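PDB 4AZI: beta-n-acetylhexosaminidase from Streptococcus pneumoniae, which hydrolyses terminal, beta-linked N-acetyl-D-hexosamine residues from the non-reducing ends of glycans, as a family 20 exo-acting glycoside hydrolase. Local coordinates for residues 35-40 / 345-350; 352-357 / 398-403; 29-34 / 105-110. The protein carries 2 engineered substitutions. All coordinates share one frame; numbering follows the deposited sequence.

Interaction 1 (35-40 / 345-350); sequences SELGYS and LMTAFA
One hydrogen bond, set in an otherwise apolar interface, fastens the turn after helix 24-37 to helix 339-352. The hydroxyl of Y39 donates to the carbonyl oxygen of M346, with OH and O 2.7 Å apart, and it arrives in the carbonyl plane on a lone pair, at a C=O...donor angle of 110°. The same oxygen takes the helical N-H of A350, so two donors grip it without breaking the helix. A tyrosine suits this place because its long flat ring spans the gap while its polar tip finds a partner in a buried setting. G38 is the first residue past the helix, with a positive phi of 92° that glycine adopts easily; Y39, next in the chain, points its CB toward helix 339-352.

Apolar packing surrounds that bond. The side chain of M346 bends at chi3 (73°), which lays its CE over one face of the Y39 ring, towards the rim and 4.0 Å from CE1. F349 meets the tyrosine differently: Y39 OH lies in the plane of the F349 ring at its edge, 3.8 Å from F349 CD2. L37 crosses T347 at about a right angle and straddles OG1 with both methyls, CD1 at 3.5 Å; that threonine hydroxyl is bonded to F343 O within its own helix, which suits it to an apolar neighbour. CD1 of L37 also packs on M346 CB at 3.7 Å. Small A350 lets the chains come close, its CB lying 3.6 Å from L37 O.

In the TIM barrel, this contact pairs the first and last large helices of the barrel's outer layer. F349 reaches inward to W279 and strand 321-329, L345 lies between that strand and helix 294-303, and F357 meets the Y39 ring edge-to-face.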
ATOM      1  N   SER A  35      10.397 -11.352   3.190  1.00 13.98           N
ATOM      2  CA  SER A  35      10.427 -12.787   2.911  1.00 14.29           C
ATOM      3  C   SER A  35      11.010 -13.605   4.066  1.00 14.23           C
ATOM      4  O   SER A  35      10.532 -14.705   4.350  1.00 14.42           O
ATOM      5  CB  SER A  35      11.210 -13.075   1.632  1.00 14.32           C
ATOM      6  OG  SER A  35      11.244 -14.470   1.397  1.00 15.31           O
ATOM      7  N   GLU A  36      12.039 -13.076   4.726  1.00 14.22           N
ATOM      8  CA  GLU A  36      12.669 -13.809   5.813  1.00 14.66           C
ATOM      9  C   GLU A  36      11.790 -13.813   7.060  1.00 13.92           C
ATOM     10  O   GLU A  36      11.758 -14.801   7.807  1.00 13.83           O
ATOM     11  CB  GLU A  36      14.055 -13.239   6.137  1.00 15.92           C
ATOM     12  CG  GLU A  36      14.086 -12.305   7.336  1.00 17.79           C
ATOM     13  CD  GLU A  36      15.480 -12.118   7.911  1.00 18.95           C
ATOM     14  OE1 GLU A  36      16.375 -11.678   7.160  1.00 20.10           O
ATOM     15  OE2 GLU A  36      15.668 -12.405   9.113  1.00 19.63           O
ATOM     16  N   LEU A  37      11.078 -12.708   7.272  1.00 12.85           N
ATOM     17  CA  LEU A  37      10.279 -12.517   8.475  1.00 12.48           C
ATOM     18  C   LEU A  37       8.885 -13.136   8.329  1.00 12.47           C
ATOM     19  O   LEU A  37       8.151 -13.257   9.310  1.00 12.70           O
ATOM     20  CB  LEU A  37      10.193 -11.023   8.833  1.00 12.29           C
ATOM     21  CG  LEU A  37      11.501 -10.340   9.278  1.00 12.08           C
ATOM     22  CD1 LEU A  37      11.337  -8.828   9.365  1.00 12.27           C
ATOM     23  CD2 LEU A  37      12.013 -10.902  10.596  1.00 11.93           C
ATOM     24  N   GLY A  38       8.537 -13.535   7.108  1.00 12.25           N
ATOM     25  CA  GLY A  38       7.287 -14.259   6.855  1.00 12.31           C
ATOM     26  C   GLY A  38       6.074 -13.431   6.481  1.00 12.25           C
ATOM     27  O   GLY A  38       4.930 -13.905   6.593  1.00 12.37           O
ATOM     28  N   TYR A  39       6.319 -12.204   6.023  1.00 12.37           N
ATOM     29  CA  TYR A  39       5.289 -11.362   5.409  1.00 12.37           C
ATOM     30  C   TYR A  39       4.818 -11.979   4.096  1.00 12.53           C
ATOM     31  O   TYR A  39       5.471 -12.876   3.567  1.00 12.63           O
ATOM     32  CB  TYR A  39       5.842  -9.957   5.142  1.00 12.34           C
ATOM     33  CG  TYR A  39       6.029  -9.132   6.388  1.00 12.33           C
ATOM     34  CD1 TYR A  39       7.161  -9.295   7.203  1.00 12.11           C
ATOM     35  CD2 TYR A  39       5.075  -8.185   6.758  1.00 12.39           C
ATOM     36  CE1 TYR A  39       7.326  -8.548   8.360  1.00 12.01           C
ATOM     37  CE2 TYR A  39       5.232  -7.427   7.909  1.00 12.53           C
ATOM     38  CZ  TYR A  39       6.362  -7.610   8.705  1.00 12.43           C
ATOM     39  OH  TYR A  39       6.498  -6.858   9.847  1.00 12.20           O
ATOM     40  N   SER A  40       3.690 -11.498   3.571  1.00 12.18           N
ATOM     41  CA  SER A  40       3.189 -11.997   2.300  1.00 12.15           C
ATOM     42  C   SER A  40       3.230 -10.956   1.175  1.00 11.82           C
ATOM     43  O   SER A  40       3.204 -11.318  -0.002  1.00 11.58           O
ATOM     44  CB  SER A  40       1.761 -12.549   2.455  1.00 12.27           C
ATOM     45  OG  SER A  40       0.887 -11.540   2.922  1.00 12.01           O
ATOM     46  N   LEU A 345      11.303  -2.606  13.213  1.00 16.41           N
ATOM     47  CA  LEU A 345       9.850  -2.499  13.309  1.00 15.88           C
ATOM     48  C   LEU A 345       9.167  -3.719  12.683  1.00 15.28           C
ATOM     49  O   LEU A 345       8.284  -4.321  13.298  1.00 14.88           O
ATOM     50  CB  LEU A 345       9.365  -1.190  12.667  1.00 16.02           C
ATOM     51  CG  LEU A 345       7.902  -0.765  12.822  1.00 16.06           C
ATOM     52  CD1 LEU A 345       7.431  -0.805  14.267  1.00 16.14           C
ATOM     53  CD2 LEU A 345       7.706   0.630  12.243  1.00 16.15           C
ATOM     54  N   MET A 346       9.601  -4.086  11.475  1.00 14.57           N
ATOM     55  CA  MET A 346       9.110  -5.280  10.797  1.00 14.54           C
ATOM     56  C   MET A 346       9.325  -6.550  11.612  1.00 14.39           C
ATOM     57  O   MET A 346       8.428  -7.377  11.703  1.00 13.67           O
ATOM     58  CB  MET A 346       9.770  -5.442   9.428  1.00 14.52           C
ATOM     59  CG  MET A 346       9.314  -4.428   8.398  1.00 14.84           C
ATOM     60  SD  MET A 346      10.287  -4.540   6.894  1.00 15.22           S
ATOM     61  CE  MET A 346       9.661  -6.071   6.201  1.00 14.97           C
ATOM     62  N   THR A 347      10.521  -6.698  12.185  1.00 14.11           N
ATOM     63  CA  THR A 347      10.877  -7.884  12.966  1.00 14.30           C
ATOM     64  C   THR A 347      10.011  -8.004  14.224  1.00 14.50           C
ATOM     65  O   THR A 347       9.511  -9.090  14.535  1.00 14.69           O
ATOM     66  CB  THR A 347      12.380  -7.878  13.336  1.00 14.19           C
ATOM     67  OG1 THR A 347      13.163  -7.805  12.138  1.00 13.85           O
ATOM     68  CG2 THR A 347      12.767  -9.130  14.115  1.00 14.40           C
ATOM     69  N   ALA A 348       9.823  -6.886  14.923  1.00 14.29           N
ATOM     70  CA  ALA A 348       8.978  -6.835  16.120  1.00 14.72           C
ATOM     71  C   ALA A 348       7.535  -7.297  15.858  1.00 14.42           C
ATOM     72  O   ALA A 348       6.992  -8.101  16.617  1.00 14.22           O
ATOM     73  CB  ALA A 348       8.994  -5.437  16.718  1.00 14.74           C
ATOM     74  N   PHE A 349       6.936  -6.798  14.778  1.00 14.24           N
ATOM     75  CA  PHE A 349       5.576  -7.199  14.366  1.00 14.11           C
ATOM     76  C   PHE A 349       5.509  -8.703  14.048  1.00 14.31           C
ATOM     77  O   PHE A 349       4.568  -9.384  14.451  1.00 14.17           O
ATOM     78  CB  PHE A 349       5.111  -6.352  13.170  1.00 13.88           C
ATOM     79  CG  PHE A 349       3.622  -6.410  12.901  1.00 14.25           C
ATOM     80  CD1 PHE A 349       2.693  -6.376  13.944  1.00 14.13           C
ATOM     81  CD2 PHE A 349       3.147  -6.456  11.589  1.00 14.40           C
ATOM     82  CE1 PHE A 349       1.324  -6.417  13.681  1.00 14.58           C
ATOM     83  CE2 PHE A 349       1.781  -6.496  11.323  1.00 14.39           C
ATOM     84  CZ  PHE A 349       0.870  -6.472  12.371  1.00 14.57           C
ATOM     85  N   ALA A 350       6.517  -9.218  13.344  1.00 14.44           N
ATOM     86  CA  ALA A 350       6.581 -10.649  13.043  1.00 14.91           C
ATOM     87  C   ALA A 350       6.779 -11.475  14.318  1.00 15.38           C
ATOM     88  O   ALA A 350       6.104 -12.488  14.512  1.00 15.34           O
ATOM     89  CB  ALA A 350       7.680 -10.941  12.031  1.00 14.75           C
TER

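Interaction 2 (352-357 / 398-403); sequences HNKDYF and NRNKQA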
ATOM      1  N   HIS A 352       6.029 -10.762  17.464  1.00 16.35           N
ATOM      2  CA  HIS A 352       4.856 -10.734  18.333  1.00 16.81           C
ATOM      3  C   HIS A 352       3.711 -11.551  17.798  1.00 16.71           C
ATOM      4  O   HIS A 352       2.754 -11.825  18.519  1.00 16.61           O
ATOM      5  CB  HIS A 352       4.407  -9.297  18.587  1.00 17.23           C
ATOM      6  CG  HIS A 352       5.243  -8.569  19.610  1.00 17.59           C
ATOM      7  ND1 HIS A 352       5.398  -9.015  20.875  1.00 18.11           N
ATOM      8  CD2 HIS A 352       5.960  -7.379  19.524  1.00 17.98           C
ATOM      9  CE1 HIS A 352       6.184  -8.162  21.557  1.00 17.65           C
ATOM     10  NE2 HIS A 352       6.527  -7.162  20.729  1.00 18.24           N
ATOM     11  N   ASN A 353       3.792 -11.947  16.527  1.00 16.82           N
ATOM     12  CA  ASN A 353       2.694 -12.654  15.855  1.00 16.78           C
ATOM     13  C   ASN A 353       3.164 -13.881  15.070  1.00 17.04           C
ATOM     14  O   ASN A 353       2.820 -14.042  13.892  1.00 16.91           O
ATOM     15  CB  ASN A 353       1.961 -11.697  14.913  1.00 16.66           C
ATOM     16  CG  ASN A 353       1.181 -10.636  15.653  1.00 16.35           C
ATOM     17  OD1 ASN A 353       0.158 -10.926  16.265  1.00 16.57           O
ATOM     18  ND2 ASN A 353       1.643  -9.393  15.575  1.00 15.87           N
ATOM     19  N   LYS A 354       3.928 -14.751  15.732  1.00 17.02           N
ATOM     20  CA  LYS A 354       4.594 -15.879  15.062  1.00 17.54           C
ATOM     21  C   LYS A 354       3.644 -16.894  14.412  1.00 17.36           C
ATOM     22  O   LYS A 354       4.025 -17.567  13.460  1.00 17.14           O
ATOM     23  CB  LYS A 354       5.554 -16.586  16.014  1.00 17.79           C
ATOM     24  CG  LYS A 354       6.822 -15.801  16.321  1.00 18.30           C
ATOM     25  CD  LYS A 354       7.745 -16.614  17.217  1.00 18.80           C
ATOM     26  CE  LYS A 354       9.008 -15.846  17.563  1.00 19.62           C
ATOM     27  NZ  LYS A 354       8.760 -14.857  18.649  1.00 21.13           N
ATOM     28  N   ASP A 355       2.422 -16.996  14.935  1.00 17.58           N
ATOM     29  CA  ASP A 355       1.368 -17.837  14.355  1.00 18.24           C
ATOM     30  C   ASP A 355       0.902 -17.371  12.974  1.00 17.52           C
ATOM     31  O   ASP A 355       0.442 -18.175  12.164  1.00 17.84           O
ATOM     32  CB  ASP A 355       0.156 -17.922  15.296  1.00 19.87           C
ATOM     33  CG  ASP A 355      -0.094 -16.626  16.064  1.00 21.44           C
ATOM     34  OD1 ASP A 355       0.878 -15.891  16.363  1.00 22.78           O
ATOM     35  OD2 ASP A 355      -1.267 -16.349  16.388  1.00 22.49           O
ATOM     36  N   TYR A 356       1.019 -16.071  12.712  1.00 16.57           N
ATOM     37  CA  TYR A 356       0.555 -15.496  11.453  1.00 16.22           C
ATOM     38  C   TYR A 356       1.629 -15.423  10.376  1.00 15.89           C
ATOM     39  O   TYR A 356       1.326 -15.502   9.189  1.00 15.75           O
ATOM     40  CB  TYR A 356      -0.049 -14.107  11.689  1.00 15.82           C
ATOM     41  CG  TYR A 356      -1.388 -14.163  12.389  1.00 15.79           C
ATOM     42  CD1 TYR A 356      -2.565 -14.363  11.670  1.00 15.67           C
ATOM     43  CD2 TYR A 356      -1.475 -14.027  13.774  1.00 15.93           C
ATOM     44  CE1 TYR A 356      -3.788 -14.423  12.311  1.00 15.54           C
ATOM     45  CE2 TYR A 356      -2.697 -14.083  14.422  1.00 15.88           C
ATOM     46  CZ  TYR A 356      -3.842 -14.279  13.683  1.00 15.82           C
ATOM     47  OH  TYR A 356      -5.047 -14.339  14.330  1.00 16.84           O
ATOM     48  N   PHE A 357       2.878 -15.277  10.798  1.00 15.90           N
ATOM     49  CA  PHE A 357       3.995 -15.116   9.875  1.00 16.04           C
ATOM     50  C   PHE A 357       4.653 -16.434   9.510  1.00 16.33           C
ATOM     51  O   PHE A 357       4.800 -17.321  10.356  1.00 16.33           O
ATOM     52  CB  PHE A 357       5.019 -14.143  10.466  1.00 15.87           C
ATOM     53  CG  PHE A 357       4.555 -12.712  10.461  1.00 15.90           C
ATOM     54  CD1 PHE A 357       3.593 -12.270  11.370  1.00 15.76           C
ATOM     55  CD2 PHE A 357       5.055 -11.811   9.529  1.00 16.01           C
ATOM     56  CE1 PHE A 357       3.154 -10.954  11.356  1.00 16.02           C
ATOM     57  CE2 PHE A 357       4.621 -10.491   9.512  1.00 15.57           C
ATOM     58  CZ  PHE A 357       3.671 -10.060  10.426  1.00 15.99           C
ATOM     59  N   ASN A 398       5.072 -21.955  10.207  1.00 14.28           N
ATOM     60  CA  ASN A 398       5.019 -20.566  10.655  1.00 14.58           C
ATOM     61  C   ASN A 398       6.304 -20.187  11.385  1.00 14.76           C
ATOM     62  O   ASN A 398       7.191 -21.031  11.560  1.00 14.47           O
ATOM     63  CB  ASN A 398       3.748 -20.269  11.480  1.00 14.48           C
ATOM     64  CG  ASN A 398       3.700 -21.005  12.816  1.00 14.87           C
ATOM     65  OD1 ASN A 398       4.719 -21.227  13.467  1.00 14.60           O
ATOM     66  ND2 ASN A 398       2.496 -21.363  13.238  1.00 14.99           N
ATOM     67  N   ARG A 399       6.396 -18.930  11.809  1.00 15.22           N
ATOM     68  CA  ARG A 399       7.605 -18.394  12.453  1.00 15.64           C
ATOM     69  C   ARG A 399       7.985 -19.084  13.795  1.00 16.51           C
ATOM     70  O   ARG A 399       9.126 -18.996  14.250  1.00 16.38           O
ATOM     71  CB  ARG A 399       7.473 -16.871  12.604  1.00 15.53           C
ATOM     72  CG  ARG A 399       8.786 -16.133  12.807  1.00 15.24           C
ATOM     73  CD  ARG A 399       8.637 -14.622  12.671  1.00 14.53           C
ATOM     74  NE  ARG A 399       9.774 -13.930  13.285  1.00 14.16           N
ATOM     75  CZ  ARG A 399      10.968 -13.767  12.712  1.00 14.01           C
ATOM     76  NH1 ARG A 399      11.205 -14.232  11.492  1.00 13.65           N
ATOM     77  NH2 ARG A 399      11.936 -13.142  13.365  1.00 13.85           N
ATOM     78  N   ASN A 400       7.043 -19.793  14.408  1.00 17.43           N
ATOM     79  CA  ASN A 400       7.348 -20.591  15.601  1.00 18.66           C
ATOM     80  C   ASN A 400       8.261 -21.782  15.329  1.00 19.25           C
ATOM     81  O   ASN A 400       8.876 -22.314  16.253  1.00 19.29           O
ATOM     82  CB  ASN A 400       6.064 -21.091  16.258  1.00 19.42           C
ATOM     83  CG  ASN A 400       5.323 -19.995  16.986  1.00 20.06           C
ATOM     84  OD1 ASN A 400       5.879 -19.346  17.866  1.00 20.26           O
ATOM     85  ND2 ASN A 400       4.058 -19.780  16.618  1.00 20.10           N
ATOM     86  N   LYS A 401       8.356 -22.181  14.060  1.00 19.62           N
ATOM     87  CA  LYS A 401       8.964 -23.461  13.691  1.00 20.02           C
ATOM     88  C   LYS A 401      10.194 -23.362  12.780  1.00 20.05           C
ATOM     89  O   LYS A 401      10.381 -24.195  11.880  1.00 19.82           O
ATOM     90  CB  LYS A 401       7.907 -24.376  13.059  1.00 20.40           C
ATOM     91  CG  LYS A 401       6.756 -24.739  13.982  1.00 21.11           C
ATOM     92  CD  LYS A 401       7.206 -25.636  15.129  1.00 21.91           C
ATOM     93  CE  LYS A 401       6.156 -25.705  16.232  1.00 22.83           C
ATOM     94  NZ  LYS A 401       4.962 -26.488  15.813  1.00 23.13           N
ATOM     95  N   GLN A 402      11.041 -22.367  13.026  1.00 19.74           N
ATOM     96  CA  GLN A 402      12.262 -22.202  12.234  1.00 19.91           C
ATOM     97  C   GLN A 402      13.234 -23.363  12.439  1.00 19.95           C
ATOM     98  O   GLN A 402      13.735 -23.931  11.470  1.00 19.27           O
ATOM     99  CB  GLN A 402      12.955 -20.868  12.534  1.00 19.69           C
ATOM    100  CG  GLN A 402      14.009 -20.484  11.507  1.00 19.97           C
ATOM    101  CD  GLN A 402      13.466 -20.445  10.088  1.00 19.78           C
ATOM    102  OE1 GLN A 402      12.389 -19.902   9.835  1.00 20.19           O
ATOM    103  NE2 GLN A 402      14.206 -21.027   9.155  1.00 19.84           N
ATOM    104  N   ALA A 403      13.493 -23.703  13.700  1.00 20.23           N
ATOM    105  CA  ALA A 403      14.374 -24.818  14.042  1.00 20.14           C
ATOM    106  C   ALA A 403      13.953 -26.086  13.298  1.00 20.36           C
ATOM    107  O   ALA A 403      14.788 -26.781  12.709  1.00 20.33           O
ATOM    108  CB  ALA A 403      14.378 -25.045  15.546  1.00 20.28           C
TER
HETATM  109  O   HOH W   1      -0.139 -20.727  12.688  1.00 24.45           O
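N398 opens the segment with its CB between two backbone carbonyls, 3.3 Å from F357 O and 3.4 Å from K354 O. Its CG sits between the backbone N and the carbonyl carbon (chi1 66°), and OD1 accepts from N400 N at 2.9 Å in an Asx turn, a role asparagine's short amide fills well. ND2 donates to a water that in turn donates to D355 O, bridging the segments.

R399 brings the backbone link. Its N-H is shared between F357 O, at 2.7 Å from N, and K354 O, at 3.2 Å in a weak bond; the stronger one is bent, at 139°, with the donor above the carbonyl plane. The extended side chain crosses K354 obliquely, CB lying 3.9 Å from K354 CG, and carries its guanidinium to a salt bridge with D351. K354 NZ instead bonds to D351 O, so the aliphatic parts of two like-charged residues pack while their charged ends find other partners.

N400 then crosses K354 at about a right angle, its OD1 3.3 Å from K354 CB. K401 follows as the N-cap residue of helix 402-414.

The contact thus ties the loop between helices 339-352 and 362-368 to the start of helix 402-414. N398 also rests on helix 3-8, and R399 and F357 both touch A350 of helix 339-352.

Interaction 3 (29-34 / 105-110); sequences RIVDKA and KSKDIG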
ATOM      1  N   ARG A  29      15.735  -5.097  -0.998  1.00 16.62           N
ATOM      2  CA  ARG A  29      16.125  -5.403   0.386  1.00 16.85           C
ATOM      3  C   ARG A  29      14.940  -5.500   1.354  1.00 16.14           C
ATOM      4  O   ARG A  29      14.923  -6.356   2.246  1.00 16.07           O
ATOM      5  CB  ARG A  29      17.118  -4.370   0.908  1.00 18.40           C
ATOM      6  CG  ARG A  29      18.516  -4.516   0.345  1.00 20.32           C
ATOM      7  CD  ARG A  29      19.532  -4.270   1.438  1.00 23.34           C
ATOM      8  NE  ARG A  29      19.640  -5.433   2.327  1.00 25.91           N
ATOM      9  CZ  ARG A  29      20.285  -5.452   3.492  1.00 26.76           C
ATOM     10  NH1 ARG A  29      20.896  -4.365   3.944  1.00 27.75           N
ATOM     11  NH2 ARG A  29      20.321  -6.568   4.210  1.00 27.28           N
ATOM     12  N   ILE A  30      13.970  -4.603   1.188  1.00 15.47           N
ATOM     13  CA  ILE A  30      12.701  -4.674   1.923  1.00 14.78           C
ATOM     14  C   ILE A  30      11.959  -5.989   1.626  1.00 14.55           C
ATOM     15  O   ILE A  30      11.489  -6.658   2.549  1.00 14.55           O
ATOM     16  CB  ILE A  30      11.806  -3.442   1.619  1.00 14.45           C
ATOM     17  CG1 ILE A  30      12.404  -2.184   2.267  1.00 14.40           C
ATOM     18  CG2 ILE A  30      10.358  -3.679   2.066  1.00 14.20           C
ATOM     19  CD1 ILE A  30      11.860  -0.876   1.728  1.00 14.35           C
ATOM     20  N   VAL A  31      11.870  -6.347   0.341  1.00 14.47           N
ATOM     21  CA  VAL A  31      11.298  -7.630  -0.110  1.00 14.32           C
ATOM     22  C   VAL A  31      11.989  -8.817   0.582  1.00 14.54           C
ATOM     23  O   VAL A  31      11.320  -9.708   1.115  1.00 14.39           O
ATOM     24  CB  VAL A  31      11.405  -7.780  -1.655  1.00 14.33           C
ATOM     25  CG1 VAL A  31      11.230  -9.230  -2.089  1.00 14.05           C
ATOM     26  CG2 VAL A  31      10.387  -6.892  -2.355  1.00 13.84           C
ATOM     27  N   ASP A  32      13.325  -8.791   0.571  1.00 14.67           N
ATOM     28  CA  ASP A  32      14.182  -9.774   1.251  1.00 14.95           C
ATOM     29  C   ASP A  32      13.856  -9.914   2.728  1.00 14.71           C
ATOM     30  O   ASP A  32      13.683 -11.025   3.232  1.00 14.69           O
ATOM     31  CB  ASP A  32      15.658  -9.363   1.144  1.00 14.87           C
ATOM     32  CG  ASP A  32      16.225  -9.551  -0.243  1.00 15.31           C
ATOM     33  OD1 ASP A  32      15.559 -10.182  -1.087  0.50 15.08           O
ATOM     34  OD2 ASP A  32      17.358  -9.074  -0.474  0.50 14.84           O
ATOM     35  N   LYS A  33      13.807  -8.775   3.419  1.00 14.82           N
ATOM     36  CA  LYS A  33      13.498  -8.746   4.839  1.00 14.84           C
ATOM     37  C   LYS A  33      12.081  -9.217   5.111  1.00 14.47           C
ATOM     38  O   LYS A  33      11.848  -9.900   6.099  1.00 14.43           O
ATOM     39  CB  LYS A  33      13.708  -7.346   5.425  1.00 15.26           C
ATOM     40  CG  LYS A  33      13.801  -7.323   6.942  1.00 15.79           C
ATOM     41  CD  LYS A  33      15.024  -8.089   7.428  1.00 16.59           C
ATOM     42  CE  LYS A  33      15.088  -8.143   8.943  1.00 17.09           C
ATOM     43  NZ  LYS A  33      16.255  -8.954   9.409  1.00 17.48           N
ATOM     44  N   ALA A  34      11.143  -8.854   4.239  1.00 14.22           N
ATOM     45  CA  ALA A  34       9.758  -9.325   4.364  1.00 13.87           C
ATOM     46  C   ALA A  34       9.671 -10.838   4.179  1.00 13.66           C
ATOM     47  O   ALA A  34       8.976 -11.523   4.923  1.00 13.46           O
ATOM     48  CB  ALA A  34       8.853  -8.610   3.377  1.00 13.60           C
ATOM     49  N   LYS A 105       7.999 -12.006  -6.544  1.00 16.07           N
ATOM     50  CA  LYS A 105       7.234 -13.218  -6.879  1.00 16.29           C
ATOM     51  C   LYS A 105       8.061 -14.478  -6.602  1.00 16.55           C
ATOM     52  O   LYS A 105       7.537 -15.447  -6.057  1.00 16.33           O
ATOM     53  CB  LYS A 105       6.735 -13.183  -8.330  1.00 16.17           C
ATOM     54  CG  LYS A 105       5.662 -14.225  -8.666  1.00 16.56           C
ATOM     55  CD  LYS A 105       5.308 -14.201 -10.145  1.00 16.53           C
ATOM     56  CE  LYS A 105       4.662 -15.514 -10.549  1.00 16.69           C
ATOM     57  NZ  LYS A 105       4.407 -15.605 -12.009  1.00 16.93           N
ATOM     58  N   SER A 106       9.360 -14.431  -6.925  1.00 16.53           N
ATOM     59  CA  SER A 106      10.279 -15.556  -6.704  1.00 17.00           C
ATOM     60  C   SER A 106      10.434 -15.913  -5.220  1.00 17.35           C
ATOM     61  O   SER A 106      10.848 -17.020  -4.869  1.00 16.54           O
ATOM     62  CB  SER A 106      11.657 -15.270  -7.329  1.00 17.14           C
ATOM     63  OG  SER A 106      12.390 -14.327  -6.566  1.00 17.08           O
ATOM     64  N   LYS A 107      10.094 -14.963  -4.356  1.00 17.92           N
ATOM     65  CA  LYS A 107      10.121 -15.186  -2.921  1.00 18.69           C
ATOM     66  C   LYS A 107       8.712 -15.252  -2.315  1.00 19.13           C
ATOM     67  O   LYS A 107       8.548 -15.075  -1.105  1.00 19.74           O
ATOM     68  CB  LYS A 107      10.964 -14.105  -2.248  1.00 18.81           C
ATOM     69  CG  LYS A 107      12.455 -14.254  -2.524  1.00 19.20           C
ATOM     70  CD  LYS A 107      13.208 -12.985  -2.176  1.00 19.36           C
ATOM     71  CE  LYS A 107      14.662 -13.073  -2.619  1.00 19.66           C
ATOM     72  NZ  LYS A 107      15.390 -14.115  -1.847  1.00 20.33           N
ATOM     73  N   ASP A 108       7.712 -15.525  -3.164  1.00 19.54           N
ATOM     74  CA  ASP A 108       6.296 -15.621  -2.770  1.00 19.40           C
ATOM     75  C   ASP A 108       5.815 -14.367  -2.011  1.00 18.31           C
ATOM     76  O   ASP A 108       5.040 -14.452  -1.063  1.00 18.46           O
ATOM     77  CB  ASP A 108       6.026 -16.907  -1.954  1.00 21.19           C
ATOM     78  CG  ASP A 108       6.241 -18.193  -2.764  1.00 22.71           C
ATOM     79  OD1 ASP A 108       5.966 -18.210  -3.984  1.00 23.96           O
ATOM     80  OD2 ASP A 108       6.674 -19.201  -2.167  1.00 23.59           O
ATOM     81  N   ILE A 109       6.306 -13.208  -2.437  1.00 17.10           N
ATOM     82  CA  ILE A 109       5.889 -11.912  -1.909  1.00 15.63           C
ATOM     83  C   ILE A 109       5.091 -11.219  -3.015  1.00 15.07           C
ATOM     84  O   ILE A 109       5.574 -11.073  -4.135  1.00 15.04           O
ATOM     85  CB  ILE A 109       7.111 -11.039  -1.503  1.00 15.38           C
ATOM     86  CG1 ILE A 109       7.908 -11.662  -0.339  1.00 15.36           C
ATOM     87  CG2 ILE A 109       6.698  -9.612  -1.162  1.00 15.19           C
ATOM     88  CD1 ILE A 109       7.129 -11.912   0.942  1.00 15.14           C
ATOM     89  N   GLY A 110       3.863 -10.816  -2.713  1.00 14.08           N
ATOM     90  CA  GLY A 110       3.104 -10.003  -3.645  1.00 13.39           C
ATOM     91  C   GLY A 110       3.500  -8.539  -3.564  1.00 12.95           C
ATOM     92  O   GLY A 110       4.039  -8.085  -2.556  1.00 13.53           O
TER
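Residues 29-34 are a regular helical stretch of helix 24-37, whereas 105-110 change course: helix 94-106 stops, the chain turns, and G110 enters a strand of the barrel. The turn is a Schellman motif. D108, with a positive phi of 53°, is its C-prime residue, while its own N bonds to K105 O at 2.9 Å and I109 N returns to A104 O. The backbones stay well apart, V31 and I109 being the nearest pair with their CA atoms 7.1 Å from each other, so side chains fill the interval.

K107 and I109, on either side of D108 in sequence, both direct their CB towards the helix. I109 has CG1 anti to its carbonyl carbon (chi1 -64°), and the branch runs along the helix surface: CG1 approaches V31 O at 4.2 Å, while CD1 goes on to A34, 4.5 Å from its CB. A beta-branched residue fits the extended backbone leading into a strand, and the small alanine leaves room for the isoleucine tip. V31 adds CG1, which lies 4.2 Å from CD of K107.

The lysine passes the valine extended as far as CE, then bends at chi4 (-66°), and crosses D32 obliquely. D32 OD1 lies closest to its CE, at 3.4 Å, whereas NZ is 4.0 Å away, beyond a salt bridge though near enough for the opposite charges probably to attract. Each has a better partner: OD1 bonds to Y103 OH, and NZ to N362 OD1. Lysine thus offers an aliphatic chain to V31 while its ammonium goes on to N362.

The contact sets helix 24-37 against the turn that joins helix 94-106 to the third barrel strand. V31 also touches L100, Y103 and A104 of helix 94-106, A34 meets M346 of helix 339-352, and G110 begins strand 110-117, its backbone hydrogen-bonded to S40 and V42.

In the fold
Interactions 1 and 3 share helix 24-37 and are both largely buried: the former joins its end to helix 339-352, the latter its flank to the end of helix 94-106. They meet where Y39 N approaches A34 O and S40 O approaches G110 N, both probable hydrogen bonds, beside the start of the second and third barrel strands. Interaction 2 lies farther out and is partly exposed; there backbone polar groups and a water do the joining, where interaction 3 relies on apolar side chains and a loose charge pair, and interaction 1 on packing around one tyrosine bond. F357 and R399 connect interaction 2 to interaction 1, packing on Y39 and L37 respectively.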